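Beta-galactosidase (Marinomonas sp. ef1, PDB 6Y2K) hydrolyses terminal non-reducing beta-D-galactose residues from beta-D-galactosides, as a cold-active, hexameric GH42 enzyme. Local coordinates at residues G410-F416 with S452-S458; R447-L451 with S602-L606; Y465-L470 with Y487-A493; L518-V523 with R575-L579; Q552-P558 with N567-E573. All coordinates share one frame; numbering follows the deposited sequence.

Contact 1. Residues G410-F416 with S452-S458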
# COMPACT_ATOMS: atom_id res chain seq x y z
N GLY A 410 -11.07 36.63 24.37
CA GLY A 410 -9.66 36.35 24.08
C GLY A 410 -8.93 37.62 23.67
O GLY A 410 -9.56 38.63 23.34
N LYS A 411 -7.60 37.57 23.69
CA LYS A 411 -6.76 38.67 23.21
C LYS A 411 -6.32 38.49 21.76
O LYS A 411 -5.62 39.35 21.20
CB LYS A 411 -5.53 38.82 24.11
CG LYS A 411 -5.92 39.01 25.56
CD LYS A 411 -4.79 39.59 26.39
CE LYS A 411 -5.25 39.81 27.82
NZ LYS A 411 -4.33 40.75 28.52
N VAL A 412 -6.70 37.36 21.16
CA VAL A 412 -6.52 37.10 19.73
C VAL A 412 -7.89 37.17 19.07
O VAL A 412 -8.83 36.55 19.54
CB VAL A 412 -5.91 35.70 19.48
CG1 VAL A 412 -5.77 35.43 17.99
CG2 VAL A 412 -4.56 35.59 20.17
N ALA A 413 -7.97 37.93 17.97
CA ALA A 413 -9.19 38.04 17.17
C ALA A 413 -8.98 37.47 15.77
O ALA A 413 -7.95 37.70 15.13
CB ALA A 413 -9.63 39.49 17.08
N LEU A 414 -9.97 36.70 15.32
CA LEU A 414 -10.07 36.22 13.94
C LEU A 414 -11.28 36.91 13.32
O LEU A 414 -12.39 36.76 13.82
CB LEU A 414 -10.25 34.70 13.95
CG LEU A 414 -10.31 33.98 12.60
CD1 LEU A 414 -9.92 32.52 12.77
CD2 LEU A 414 -11.69 34.07 11.93
N MET A 415 -11.08 37.67 12.25
CA MET A 415 -12.17 38.41 11.61
C MET A 415 -12.90 37.55 10.58
O MET A 415 -12.31 37.16 9.56
CB MET A 415 -11.63 39.68 10.93
CG MET A 415 -12.69 40.57 10.29
SD MET A 415 -12.01 42.14 9.72
CE MET A 415 -11.81 42.97 11.30
N PHE A 416 -14.18 37.28 10.85
CA PHE A 416 -15.06 36.53 9.96
C PHE A 416 -16.10 37.47 9.35
O PHE A 416 -16.81 38.16 10.08
CB PHE A 416 -15.76 35.41 10.73
CG PHE A 416 -16.53 34.46 9.85
CD1 PHE A 416 -17.85 34.73 9.50
CD2 PHE A 416 -15.92 33.31 9.35
CE1 PHE A 416 -18.56 33.86 8.68
CE2 PHE A 416 -16.63 32.45 8.52
CZ PHE A 416 -17.95 32.72 8.19
N SER A 452 -6.89 31.45 23.63
CA SER A 452 -8.29 31.85 23.76
C SER A 452 -8.59 32.93 22.73
O SER A 452 -7.84 33.91 22.60
CB SER A 452 -8.59 32.36 25.18
OG SER A 452 -8.42 31.32 26.15
N VAL A 453 -9.68 32.76 21.99
CA VAL A 453 -9.95 33.52 20.77
C VAL A 453 -11.33 34.20 20.78
O VAL A 453 -12.29 33.65 21.34
CB VAL A 453 -9.85 32.57 19.55
CG1 VAL A 453 -10.13 33.28 18.24
CG2 VAL A 453 -8.47 31.92 19.51
N ASP A 454 -11.39 35.38 20.17
CA ASP A 454 -12.65 36.01 19.74
C ASP A 454 -12.71 35.92 18.23
O ASP A 454 -11.70 36.08 17.54
CB ASP A 454 -12.70 37.51 20.10
CG ASP A 454 -13.15 37.76 21.52
OD1 ASP A 454 -13.16 36.82 22.34
OD2 ASP A 454 -13.52 38.92 21.80
N ILE A 455 -13.90 35.66 17.71
CA ILE A 455 -14.18 35.81 16.29
C ILE A 455 -15.06 37.04 16.15
O ILE A 455 -16.08 37.15 16.84
CB ILE A 455 -14.84 34.55 15.69
CG1 ILE A 455 -13.84 33.38 15.77
CG2 ILE A 455 -15.29 34.80 14.25
CD1 ILE A 455 -14.36 32.05 15.24
N VAL A 456 -14.66 37.96 15.28
CA VAL A 456 -15.25 39.29 15.22
C VAL A 456 -15.71 39.66 13.80
O VAL A 456 -15.13 39.19 12.81
CB VAL A 456 -14.28 40.37 15.75
CG1 VAL A 456 -13.83 40.03 17.16
CG2 VAL A 456 -13.07 40.55 14.84
N PRO A 457 -16.74 40.53 13.70
CA PRO A 457 -17.13 41.05 12.40
C PRO A 457 -16.17 42.13 11.94
O PRO A 457 -15.35 42.61 12.74
CB PRO A 457 -18.50 41.66 12.68
CG PRO A 457 -18.43 42.10 14.10
CD PRO A 457 -17.61 41.04 14.78
N SER A 458 -16.28 42.52 10.68
CA SER A 458 -15.37 43.51 10.11
C SER A 458 -15.56 44.93 10.65
O SER A 458 -14.64 45.74 10.59
CB SER A 458 -15.42 43.50 8.58
OG SER A 458 -16.73 43.73 8.12
O HOH W 1 -6.29 35.27 24.54
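Backbone hydrogen bonds carry most of the pairing between Val-412 to Phe-416 and Asp-454 to Val-456. Asp-454 N gives to Val-412 O and Leu-414 N donates to Asp-454 O, both at 2.9 Å; Val-456 N to Leu-414 O and Phe-416 N to Val-456 O continue the alternation expected of parallel strands. The strand axes run at 29° to each other. Short CA-H...O contacts, such as Ala-413 CA to Asp-454 O at 3.2 Å, fill the gaps between these bonds.

Asp-454 OD1 accepts from Gly-410 N at 2.9 Å, the N-H arriving from above the carboxylate plane, and the same carboxylate also meets Arg-303 and Tyr-465. A water links Lys-411 N to Ser-452 O.

Apolar contacts lie on both faces. Ile-455 CG2 touches Phe-416 CB at 3.6 Å, while on the face of Ala-413 and Val-456 the extended Met-415 chain brings SD to 3.6 Å from Ser-458 CA, and the bend at chi3 turns CE to Pro-457 O.

Strand 412-415 is flanked on its other edge by strand 467-470. Helices 435-448 and 294-305 pack on the face bearing Val-453 and Ile-455, and strand 453-456 forms the sheet's edge within this chain.

Contact 2. Residues R447-L451 with S602-L606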
# COMPACT_ATOMS: atom_id res chain seq x y z
N ARG A 447 -5.95 27.21 18.25
CA ARG A 447 -6.42 26.37 19.35
C ARG A 447 -5.42 25.29 19.77
O ARG A 447 -5.30 24.99 20.97
CB ARG A 447 -7.76 25.74 18.99
CG ARG A 447 -8.90 26.75 18.89
CD ARG A 447 -9.70 26.77 20.18
NE ARG A 447 -10.45 25.52 20.33
CZ ARG A 447 -11.01 25.10 21.46
NH1 ARG A 447 -10.93 25.81 22.59
NH2 ARG A 447 -11.67 23.94 21.46
N GLU A 448 -4.71 24.72 18.80
CA GLU A 448 -3.61 23.77 19.08
C GLU A 448 -2.43 24.43 19.82
O GLU A 448 -1.61 23.74 20.42
CB GLU A 448 -3.12 23.10 17.79
CG GLU A 448 -4.09 22.07 17.23
CD GLU A 448 -3.68 21.51 15.87
OE1 GLU A 448 -2.95 22.19 15.12
OE2 GLU A 448 -4.10 20.39 15.53
N LEU A 449 -2.34 25.76 19.73
CA LEU A 449 -1.37 26.56 20.49
C LEU A 449 -1.91 27.07 21.83
O LEU A 449 -1.24 27.86 22.50
CB LEU A 449 -0.90 27.74 19.64
CG LEU A 449 -0.08 27.39 18.41
CD1 LEU A 449 0.18 28.63 17.57
CD2 LEU A 449 1.24 26.73 18.80
N GLY A 450 -3.08 26.59 22.24
CA GLY A 450 -3.65 26.93 23.53
C GLY A 450 -4.26 28.32 23.66
O GLY A 450 -4.55 28.74 24.77
N LEU A 451 -4.48 29.00 22.54
CA LEU A 451 -4.96 30.39 22.58
C LEU A 451 -6.48 30.48 22.81
O LEU A 451 -7.24 29.67 22.27
CB LEU A 451 -4.60 31.11 21.28
CG LEU A 451 -3.11 31.34 21.01
CD1 LEU A 451 -2.85 31.68 19.55
CD2 LEU A 451 -2.55 32.43 21.91
N SER A 602 1.57 34.26 25.14
CA SER A 602 2.23 32.96 25.23
C SER A 602 1.51 31.91 24.38
O SER A 602 0.31 32.03 24.11
CB SER A 602 2.32 32.51 26.68
OG SER A 602 1.03 32.33 27.24
N THR A 603 2.25 30.90 23.96
CA THR A 603 1.70 29.75 23.25
C THR A 603 2.28 28.46 23.82
O THR A 603 3.33 28.46 24.48
CB THR A 603 1.97 29.82 21.73
OG1 THR A 603 3.39 29.88 21.48
CG2 THR A 603 1.29 31.03 21.12
N TYR A 604 1.57 27.37 23.57
CA TYR A 604 1.91 26.04 24.07
C TYR A 604 1.35 25.02 23.08
O TYR A 604 0.15 25.04 22.82
CB TYR A 604 1.29 25.83 25.46
CG TYR A 604 1.77 24.57 26.17
CD1 TYR A 604 1.29 23.31 25.81
CD2 TYR A 604 2.70 24.65 27.22
CE1 TYR A 604 1.72 22.16 26.47
CE2 TYR A 604 3.14 23.51 27.87
CZ TYR A 604 2.65 22.27 27.50
OH TYR A 604 3.09 21.14 28.14
N TYR A 605 2.21 24.16 22.53
CA TYR A 605 1.76 23.09 21.65
C TYR A 605 1.12 22.01 22.52
O TYR A 605 1.82 21.18 23.10
CB TYR A 605 2.91 22.50 20.83
CG TYR A 605 3.36 23.33 19.64
CD1 TYR A 605 4.08 24.52 19.82
CD2 TYR A 605 3.10 22.92 18.33
CE1 TYR A 605 4.51 25.28 18.73
CE2 TYR A 605 3.52 23.68 17.24
CZ TYR A 605 4.22 24.86 17.44
OH TYR A 605 4.64 25.60 16.35
N LEU A 606 -0.20 22.05 22.63
CA LEU A 606 -0.94 21.10 23.46
C LEU A 606 -0.84 19.69 22.88
O LEU A 606 -0.61 19.53 21.68
CB LEU A 606 -2.42 21.49 23.57
CG LEU A 606 -2.74 22.78 24.35
CD1 LEU A 606 -4.17 23.21 24.06
CD2 LEU A 606 -2.53 22.59 25.84
O HOH W 2 -0.81 21.30 19.63
O HOH W 3 -1.55 29.70 24.69
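A Schellman motif closes helix 435-448 here, with Gly-450 at positive phi as its C-prime residue, and Leu-449 and Glu-448 present their carbonyls to the irregular segment 602-606. Gly-450 N returns to Arg-447 O, the inner bond of the motif. Two bonds then cross to the neighbouring segment: Leu-606 N reaches Glu-448 O at 3.1 Å, almost in line with the C=O, whereas Tyr-604 N meets Leu-449 O at 3.0 Å from well above the carbonyl plane, 44° out of it. One water donates to both Leu-449 O and Ser-602 O, adding a second partner to the Leu-449 carbonyl.

The side chains fill in around this backbone frame. Leu-606 points at the helix end and sets CD1 3.8 Å from Gly-450 CA; Leu-451 CD2 lies 3.6 Å from Ser-602 O. Helix 585-598 packs against Leu-449, Leu-451 and Thr-603, and Arg-540 and Gly-542 of a second subunit contact Ser-602 and Tyr-605, placing this segment at a subunit interface.

The side chains of Leu-449 and Tyr-605 extend in parallel, and Leu-449 CD2 makes a CH-pi contact with one ring face, offset toward the rim, 3.7 Å from the centroid and 15° off the normal.

Contact 3. Residues Y465-L470 with Y487-A493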
# COMPACT_ATOMS: atom_id res chain seq x y z
N TYR A 465 -7.63 43.81 21.27
CA TYR A 465 -6.89 42.64 20.76
C TYR A 465 -5.41 42.94 20.49
O TYR A 465 -5.07 43.93 19.85
CB TYR A 465 -7.57 42.11 19.49
CG TYR A 465 -9.03 41.80 19.69
CD1 TYR A 465 -9.42 40.83 20.61
CD2 TYR A 465 -10.03 42.51 19.02
CE1 TYR A 465 -10.76 40.55 20.82
CE2 TYR A 465 -11.37 42.23 19.23
CZ TYR A 465 -11.73 41.25 20.13
OH TYR A 465 -13.05 40.97 20.37
N GLU A 466 -4.55 42.05 20.99
CA GLU A 466 -3.10 42.14 20.77
C GLU A 466 -2.67 41.53 19.44
O GLU A 466 -1.69 41.99 18.85
CB GLU A 466 -2.36 41.45 21.91
CG GLU A 466 -2.62 42.05 23.28
CD GLU A 466 -2.19 43.51 23.39
OE1 GLU A 466 -1.35 44.00 22.59
OE2 GLU A 466 -2.71 44.18 24.28
N LEU A 467 -3.40 40.52 18.98
CA LEU A 467 -3.17 39.88 17.68
C LEU A 467 -4.49 39.79 16.92
O LEU A 467 -5.50 39.35 17.47
CB LEU A 467 -2.60 38.47 17.90
CG LEU A 467 -2.37 37.59 16.67
CD1 LEU A 467 -1.36 38.21 15.71
CD2 LEU A 467 -1.93 36.21 17.11
N LEU A 468 -4.46 40.20 15.66
CA LEU A 468 -5.63 40.25 14.79
C LEU A 468 -5.31 39.52 13.49
O LEU A 468 -4.34 39.88 12.82
CB LEU A 468 -5.99 41.70 14.48
CG LEU A 468 -7.13 41.98 13.49
CD1 LEU A 468 -8.42 41.33 13.94
CD2 LEU A 468 -7.34 43.47 13.32
N VAL A 469 -6.13 38.54 13.14
CA VAL A 469 -5.96 37.75 11.93
C VAL A 469 -7.18 37.91 11.02
O VAL A 469 -8.30 37.68 11.47
CB VAL A 469 -5.75 36.26 12.26
CG1 VAL A 469 -5.59 35.43 10.97
CG2 VAL A 469 -4.53 36.08 13.16
N LEU A 470 -6.95 38.32 9.77
CA LEU A 470 -7.99 38.39 8.74
C LEU A 470 -7.71 37.26 7.74
O LEU A 470 -6.86 37.40 6.86
CB LEU A 470 -7.97 39.74 7.99
CG LEU A 470 -7.90 41.11 8.70
CD1 LEU A 470 -8.53 42.20 7.83
CD2 LEU A 470 -8.44 41.16 10.11
N TYR A 487 -4.75 50.60 14.13
CA TYR A 487 -4.64 49.46 15.03
C TYR A 487 -3.22 49.34 15.56
O TYR A 487 -2.25 49.43 14.79
CB TYR A 487 -5.09 48.17 14.31
CG TYR A 487 -4.93 46.88 15.10
CD1 TYR A 487 -5.62 46.67 16.29
CD2 TYR A 487 -4.10 45.86 14.63
CE1 TYR A 487 -5.47 45.49 17.00
CE2 TYR A 487 -3.95 44.68 15.33
CZ TYR A 487 -4.63 44.49 16.51
OH TYR A 487 -4.47 43.32 17.19
N GLN A 488 -3.10 49.18 16.88
CA GLN A 488 -1.80 49.16 17.58
C GLN A 488 -1.27 47.75 17.88
O GLN A 488 -0.12 47.61 18.30
CB GLN A 488 -1.90 49.97 18.88
CG GLN A 488 -2.16 51.46 18.68
CD GLN A 488 -1.10 52.13 17.82
OE1 GLN A 488 0.04 52.32 18.25
NE2 GLN A 488 -1.48 52.52 16.61
N GLY A 489 -2.09 46.71 17.68
CA GLY A 489 -1.64 45.33 17.88
C GLY A 489 -0.92 44.77 16.66
O GLY A 489 -0.46 45.53 15.80
N VAL A 490 -0.83 43.44 16.60
CA VAL A 490 -0.15 42.74 15.52
C VAL A 490 -1.18 42.24 14.49
O VAL A 490 -2.15 41.61 14.86
CB VAL A 490 0.69 41.56 16.06
CG1 VAL A 490 1.35 40.78 14.92
CG2 VAL A 490 1.74 42.06 17.04
N LEU A 491 -0.95 42.54 13.22
CA LEU A 491 -1.87 42.16 12.13
C LEU A 491 -1.28 41.09 11.22
O LEU A 491 -0.16 41.25 10.73
CB LEU A 491 -2.20 43.39 11.26
CG LEU A 491 -3.03 43.15 10.00
CD1 LEU A 491 -4.44 42.67 10.34
CD2 LEU A 491 -3.07 44.40 9.12
N LEU A 492 -2.06 40.03 10.99
CA LEU A 492 -1.81 39.08 9.89
C LEU A 492 -3.00 39.10 8.92
O LEU A 492 -4.11 38.71 9.28
CB LEU A 492 -1.60 37.66 10.44
CG LEU A 492 -1.42 36.55 9.38
CD1 LEU A 492 -0.22 36.84 8.50
CD2 LEU A 492 -1.30 35.17 10.02
N ALA A 493 -2.75 39.56 7.70
CA ALA A 493 -3.73 39.50 6.63
C ALA A 493 -3.44 38.28 5.77
O ALA A 493 -2.32 38.07 5.32
CB ALA A 493 -3.68 40.76 5.78
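Tyr-487 swings its ring across the start of strand 467-470, because CG stands anti to the backbone nitrogen (chi1 175°) on a residue whose CB already points at that strand. The hydroxyl donates to Tyr-465 O at 2.8 Å, coming from above the carbonyl plane, 66° out of it, and not along a lone pair. The ring is sandwiched: Leu-468 CD2 lies over one face, 4.2 Å from the centroid, and the backbone nitrogen of Gly-489 over the centre of the opposite one. Leu-468 crosses the ring at a slant and also brings CB to 3.7 Å from Tyr-487 CE2, so the leucine meets it both by a methyl and by the root of its side chain.

Strands 467-470 and 490-493 are the two parallel strands of a right-handed beta-alpha-beta crossover whose helix, 478-486, ends just before Tyr-487. Their main chains alternate in the usual way, with Leu-468 N to Val-490 O at 2.8 Å and the return bond from Leu-492 N to Leu-468 O at 2.9 Å.

Further along, on the Leu-468 face, the Leu-491 side chain runs alongside that of Leu-468, and its CD1 is 4.1 Å from Leu-470 CG. On the other face the Leu-467 side chain crosses that of Val-490 at a slant, Leu-467 CD1 lying 3.8 Å from Val-490 CG1, where helix 585-598 covers both residues.

Contact 4. Residues L518-V523 with R575-L579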
# COMPACT_ATOMS: atom_id res chain seq x y z
N LEU A 518 -0.67 49.97 3.78
CA LEU A 518 -0.16 49.42 5.04
C LEU A 518 0.91 48.33 4.82
O LEU A 518 1.89 48.22 5.56
CB LEU A 518 -1.32 48.80 5.84
CG LEU A 518 -1.60 49.20 7.29
CD1 LEU A 518 -2.36 48.08 7.98
CD2 LEU A 518 -0.37 49.61 8.09
N LEU A 519 0.66 47.49 3.81
CA LEU A 519 1.51 46.34 3.50
C LEU A 519 1.85 46.41 2.01
O LEU A 519 1.12 45.87 1.19
CB LEU A 519 0.76 45.05 3.84
CG LEU A 519 0.87 44.65 5.31
CD1 LEU A 519 -0.29 43.76 5.77
CD2 LEU A 519 2.20 43.95 5.55
N PRO A 520 2.95 47.12 1.66
CA PRO A 520 3.24 47.33 0.24
C PRO A 520 3.69 46.06 -0.51
O PRO A 520 4.84 45.62 -0.40
CB PRO A 520 4.32 48.41 0.24
CG PRO A 520 4.95 48.33 1.59
CD PRO A 520 3.87 47.88 2.53
N LEU A 521 2.75 45.48 -1.26
CA LEU A 521 3.02 44.34 -2.13
C LEU A 521 2.00 44.32 -3.26
O LEU A 521 0.97 44.99 -3.18
CB LEU A 521 2.96 43.05 -1.31
CG LEU A 521 1.61 42.73 -0.64
CD1 LEU A 521 0.89 41.62 -1.39
CD2 LEU A 521 1.80 42.34 0.81
N THR A 522 2.29 43.54 -4.30
CA THR A 522 1.40 43.39 -5.44
C THR A 522 1.21 41.90 -5.74
O THR A 522 2.19 41.19 -5.95
CB THR A 522 1.97 44.10 -6.68
OG1 THR A 522 2.12 45.49 -6.40
CG2 THR A 522 1.04 43.93 -7.89
N VAL A 523 -0.04 41.44 -5.76
CA VAL A 523 -0.36 40.10 -6.24
C VAL A 523 -0.44 40.19 -7.76
O VAL A 523 -1.41 40.71 -8.31
CB VAL A 523 -1.68 39.55 -5.68
CG1 VAL A 523 -1.97 38.15 -6.23
CG2 VAL A 523 -1.64 39.54 -4.15
N ARG A 575 4.73 45.23 13.10
CA ARG A 575 3.43 44.72 13.53
C ARG A 575 2.47 44.35 12.38
O ARG A 575 1.31 44.06 12.64
CB ARG A 575 2.76 45.77 14.45
CG ARG A 575 3.54 46.10 15.71
CD ARG A 575 2.74 46.99 16.66
NE ARG A 575 2.59 48.36 16.14
CZ ARG A 575 1.56 48.84 15.43
NH1 ARG A 575 0.50 48.09 15.11
NH2 ARG A 575 1.59 50.11 15.03
N HIS A 576 2.94 44.35 11.14
CA HIS A 576 2.08 44.07 9.98
C HIS A 576 2.65 42.96 9.09
O HIS A 576 3.81 43.04 8.66
CB HIS A 576 1.87 45.35 9.16
CG HIS A 576 1.40 46.51 9.98
ND1 HIS A 576 2.26 47.45 10.51
CD2 HIS A 576 0.16 46.86 10.39
CE1 HIS A 576 1.56 48.34 11.20
NE2 HIS A 576 0.28 48.01 11.14
N TYR A 577 1.84 41.94 8.81
CA TYR A 577 2.24 40.78 8.01
C TYR A 577 1.15 40.39 7.01
O TYR A 577 -0.03 40.56 7.30
CB TYR A 577 2.58 39.59 8.93
CG TYR A 577 3.69 39.94 9.90
CD1 TYR A 577 3.41 40.64 11.08
CD2 TYR A 577 5.02 39.63 9.62
CE1 TYR A 577 4.43 41.00 11.95
CE2 TYR A 577 6.04 39.97 10.49
CZ TYR A 577 5.74 40.66 11.65
OH TYR A 577 6.75 41.02 12.52
N TYR A 578 1.58 39.93 5.84
CA TYR A 578 0.70 39.39 4.80
C TYR A 578 1.11 37.96 4.44
O TYR A 578 2.30 37.68 4.23
CB TYR A 578 0.75 40.25 3.52
CG TYR A 578 -0.21 39.75 2.45
CD1 TYR A 578 -1.56 40.05 2.52
CD2 TYR A 578 0.24 38.93 1.41
CE1 TYR A 578 -2.45 39.56 1.56
CE2 TYR A 578 -0.64 38.46 0.44
CZ TYR A 578 -1.98 38.76 0.52
OH TYR A 578 -2.88 38.30 -0.42
N LEU A 579 0.12 37.08 4.34
CA LEU A 579 0.30 35.69 3.92
C LEU A 579 -0.40 35.51 2.58
O LEU A 579 -1.59 35.76 2.47
CB LEU A 579 -0.30 34.75 4.98
CG LEU A 579 -0.42 33.25 4.68
CD1 LEU A 579 0.94 32.62 4.45
CD2 LEU A 579 -1.15 32.56 5.83
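Leu-518 lays CD2 over one face of the His-576 ring, 3.7 Å from the centroid and 19° off the normal, the two side chains crossing at about a right angle. The methyl is displaced toward the rim, nearest NE2 at 3.5 Å, and CD1 touches His-576 CD2 as well. Arg-575 CB lies over the opposite face of the same ring.

Next along the chain, Leu-519 points at strand 576-579 and presses its two methyls on the main chain: CD2 is 3.6 Å from His-576 O, and CD1 comes equally close to Tyr-577 O. These are van der Waals contacts between a strand of the large mixed sheet and the entry to strand 521-528 of a two-stranded antiparallel sheet, so leucine side chains of one segment pack on both rings and main chain of the other.

Leu-521 repeats the leucine-on-ring theme on Tyr-578. Its chi1 of 61° turns the branch toward Tyr-578, and chi2, at an unusual 105°, sets CD2 3.6 Å from Tyr-578 CB and CD1 over the ring face at 4.2 Å from its centroid. Ile-553 of strand 549-555 also packs on Tyr-578, whose hydroxyl bonds Glu-551; Val-523 CG2 reaches that hydroxyl oxygen at 4.1 Å.

Contact 5. Residues Q552-P558 with N567-E573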
# COMPACT_ATOMS: atom_id res chain seq x y z
N GLN A 552 1.42 34.78 -6.60
CA GLN A 552 2.70 35.24 -7.14
C GLN A 552 2.81 36.73 -6.79
O GLN A 552 2.03 37.54 -7.32
CB GLN A 552 2.75 35.03 -8.65
CG GLN A 552 4.05 35.48 -9.31
CD GLN A 552 4.02 35.33 -10.82
OE1 GLN A 552 3.78 34.23 -11.34
NE2 GLN A 552 4.28 36.41 -11.53
N ILE A 553 3.76 37.08 -5.93
CA ILE A 553 3.81 38.40 -5.29
C ILE A 553 5.14 39.11 -5.54
O ILE A 553 6.20 38.47 -5.55
CB ILE A 553 3.57 38.27 -3.77
CG1 ILE A 553 2.12 37.83 -3.49
CG2 ILE A 553 3.84 39.58 -3.03
CD1 ILE A 553 1.87 37.37 -2.07
N LYS A 554 5.08 40.42 -5.76
CA LYS A 554 6.25 41.29 -5.80
C LYS A 554 6.18 42.22 -4.59
O LYS A 554 5.15 42.85 -4.35
CB LYS A 554 6.30 42.09 -7.10
CG LYS A 554 7.53 42.99 -7.20
CD LYS A 554 7.85 43.37 -8.64
CE LYS A 554 9.11 44.21 -8.73
NZ LYS A 554 9.76 44.10 -10.07
N THR A 555 7.25 42.27 -3.82
CA THR A 555 7.33 43.12 -2.63
C THR A 555 8.79 43.38 -2.26
O THR A 555 9.66 42.59 -2.60
CB THR A 555 6.61 42.49 -1.42
OG1 THR A 555 6.57 43.42 -0.33
CG2 THR A 555 7.31 41.21 -0.94
N GLU A 556 9.02 44.50 -1.56
CA GLU A 556 10.31 44.76 -0.93
C GLU A 556 10.28 44.42 0.56
O GLU A 556 11.31 44.47 1.23
CB GLU A 556 10.72 46.23 -1.12
CG GLU A 556 10.93 46.64 -2.57
CD GLU A 556 11.97 45.80 -3.28
OE1 GLU A 556 11.74 45.45 -4.46
OE2 GLU A 556 13.02 45.48 -2.66
N LEU A 557 9.12 44.05 1.09
CA LEU A 557 9.01 43.65 2.49
C LEU A 557 9.89 42.43 2.77
O LEU A 557 10.06 41.59 1.89
CB LEU A 557 7.55 43.33 2.86
CG LEU A 557 6.58 44.51 2.91
CD1 LEU A 557 5.15 43.99 2.96
CD2 LEU A 557 6.87 45.42 4.09
N PRO A 558 10.45 42.31 4.00
CA PRO A 558 11.17 41.09 4.32
C PRO A 558 10.25 39.87 4.28
O PRO A 558 9.08 39.98 4.66
CB PRO A 558 11.64 41.32 5.76
CG PRO A 558 11.54 42.79 6.00
CD PRO A 558 10.40 43.24 5.14
N ASN A 567 9.71 33.04 -4.27
CA ASN A 567 8.53 33.92 -4.30
C ASN A 567 7.99 34.08 -2.88
O ASN A 567 7.95 33.11 -2.13
CB ASN A 567 7.44 33.38 -5.26
CG ASN A 567 6.07 34.05 -5.08
OD1 ASN A 567 5.86 35.21 -5.44
ND2 ASN A 567 5.12 33.29 -4.56
N PRO A 568 7.59 35.31 -2.49
CA PRO A 568 7.07 35.50 -1.13
C PRO A 568 5.82 34.68 -0.78
O PRO A 568 4.88 34.64 -1.57
CB PRO A 568 6.72 37.00 -1.11
CG PRO A 568 7.64 37.62 -2.09
CD PRO A 568 7.77 36.60 -3.18
N VAL A 569 5.86 34.04 0.38
CA VAL A 569 4.72 33.32 0.96
C VAL A 569 4.19 34.08 2.19
O VAL A 569 3.00 34.36 2.27
CB VAL A 569 5.07 31.86 1.30
CG1 VAL A 569 4.01 31.19 2.18
CG2 VAL A 569 5.26 31.06 0.01
N LEU A 570 5.07 34.39 3.13
CA LEU A 570 4.70 35.23 4.28
C LEU A 570 5.72 36.35 4.40
O LEU A 570 6.93 36.10 4.37
CB LEU A 570 4.61 34.37 5.55
CG LEU A 570 4.40 35.02 6.93
CD1 LEU A 570 3.38 36.13 6.93
CD2 LEU A 570 4.00 33.95 7.94
N MET A 571 5.24 37.58 4.49
CA MET A 571 6.09 38.77 4.42
C MET A 571 5.59 39.84 5.37
O MET A 571 4.39 39.93 5.64
CB MET A 571 6.12 39.33 2.99
CG MET A 571 4.77 39.80 2.44
SD MET A 571 4.35 39.22 0.78
CE MET A 571 4.14 37.47 1.08
N GLY A 572 6.51 40.66 5.86
CA GLY A 572 6.17 41.75 6.76
C GLY A 572 7.29 42.11 7.71
O GLY A 572 8.38 41.55 7.65
N GLU A 573 6.98 43.06 8.59
CA GLU A 573 7.93 43.56 9.58
C GLU A 573 7.16 44.37 10.60
O GLU A 573 6.03 44.81 10.32
CB GLU A 573 9.01 44.43 8.91
CG GLU A 573 8.48 45.68 8.21
CD GLU A 573 9.52 46.37 7.33
OE1 GLU A 573 10.72 46.01 7.41
OE2 GLU A 573 9.14 47.27 6.56
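Gly-572 meets Pro-558 from an uncommon backbone shape: its positive phi of 151° is a conformation readily open to glycine, and its N donates to Pro-558 O at 2.9 Å. The residue before it joins in, Met-571 CA lying 3.2 Å from the same oxygen. Glu-573 crosses Pro-558 at about a right angle, its OE1 3.6 Å from the proline CD, while OE2 borders Leu-557 CD2.

Met-571, folded at chi2 and chi3, fills the space between the two segments. Its SD lies 3.9 Å from Ile-553 CG2, and its CE meets Ile-553 CD1 tip to tip. Pro-568 sets its CD 3.4 Å from Ile-553 O and its CG against Thr-555 CG2, the two side chains passing antiparallel to one another.

Between these segments the chain leaves the two-stranded sheet of 521-528 and 549-555 and enters the large mixed sheet through strand 559-563. A classic beta bulge, Val-569 and Leu-570 opposite Leu-561, turns the returning strand. The switch itself is marked by an ST turn just ahead of Pro-558, in which Thr-555 OG1 accepts Leu-557 N at 3.0 Å; that oxygen also bonds Pro-520 O.

At the other end of the contact the link is less certain, because Asn-567 is modelled in two conformers. In one of them OD1 accepts Ile-553 N at 2.9 Å, and ND2 of that same conformer bonds Glu-551 O.

How the contacts relate
Contacts 1, 3, 4 and 5 all reach one mixed sheet of the trimerisation domain. Contacts 1 and 3, with centres 10 Å apart, each contribute one of the neighbouring strands 412-415 and 467-470, joined by Val-469 N to Ala-413 O at 2.8 Å. Contact 3 passes to contact 4 through Leu-491 N and Arg-575 O, also 2.8 Å apart. Contacts 4 and 5 have centres only 7 Å apart, and Leu-521 packs on Met-571 between them. Contact 2 lies at the helix end beside contact 1, where Val-412 CG2 meets Leu-451 CD2 at 4.1 Å; along the chain it encloses contacts 3, 4 and 5. A glycerol, probably from crystallisation, lies about 4 Å from the Val-523 side chain of contact 4.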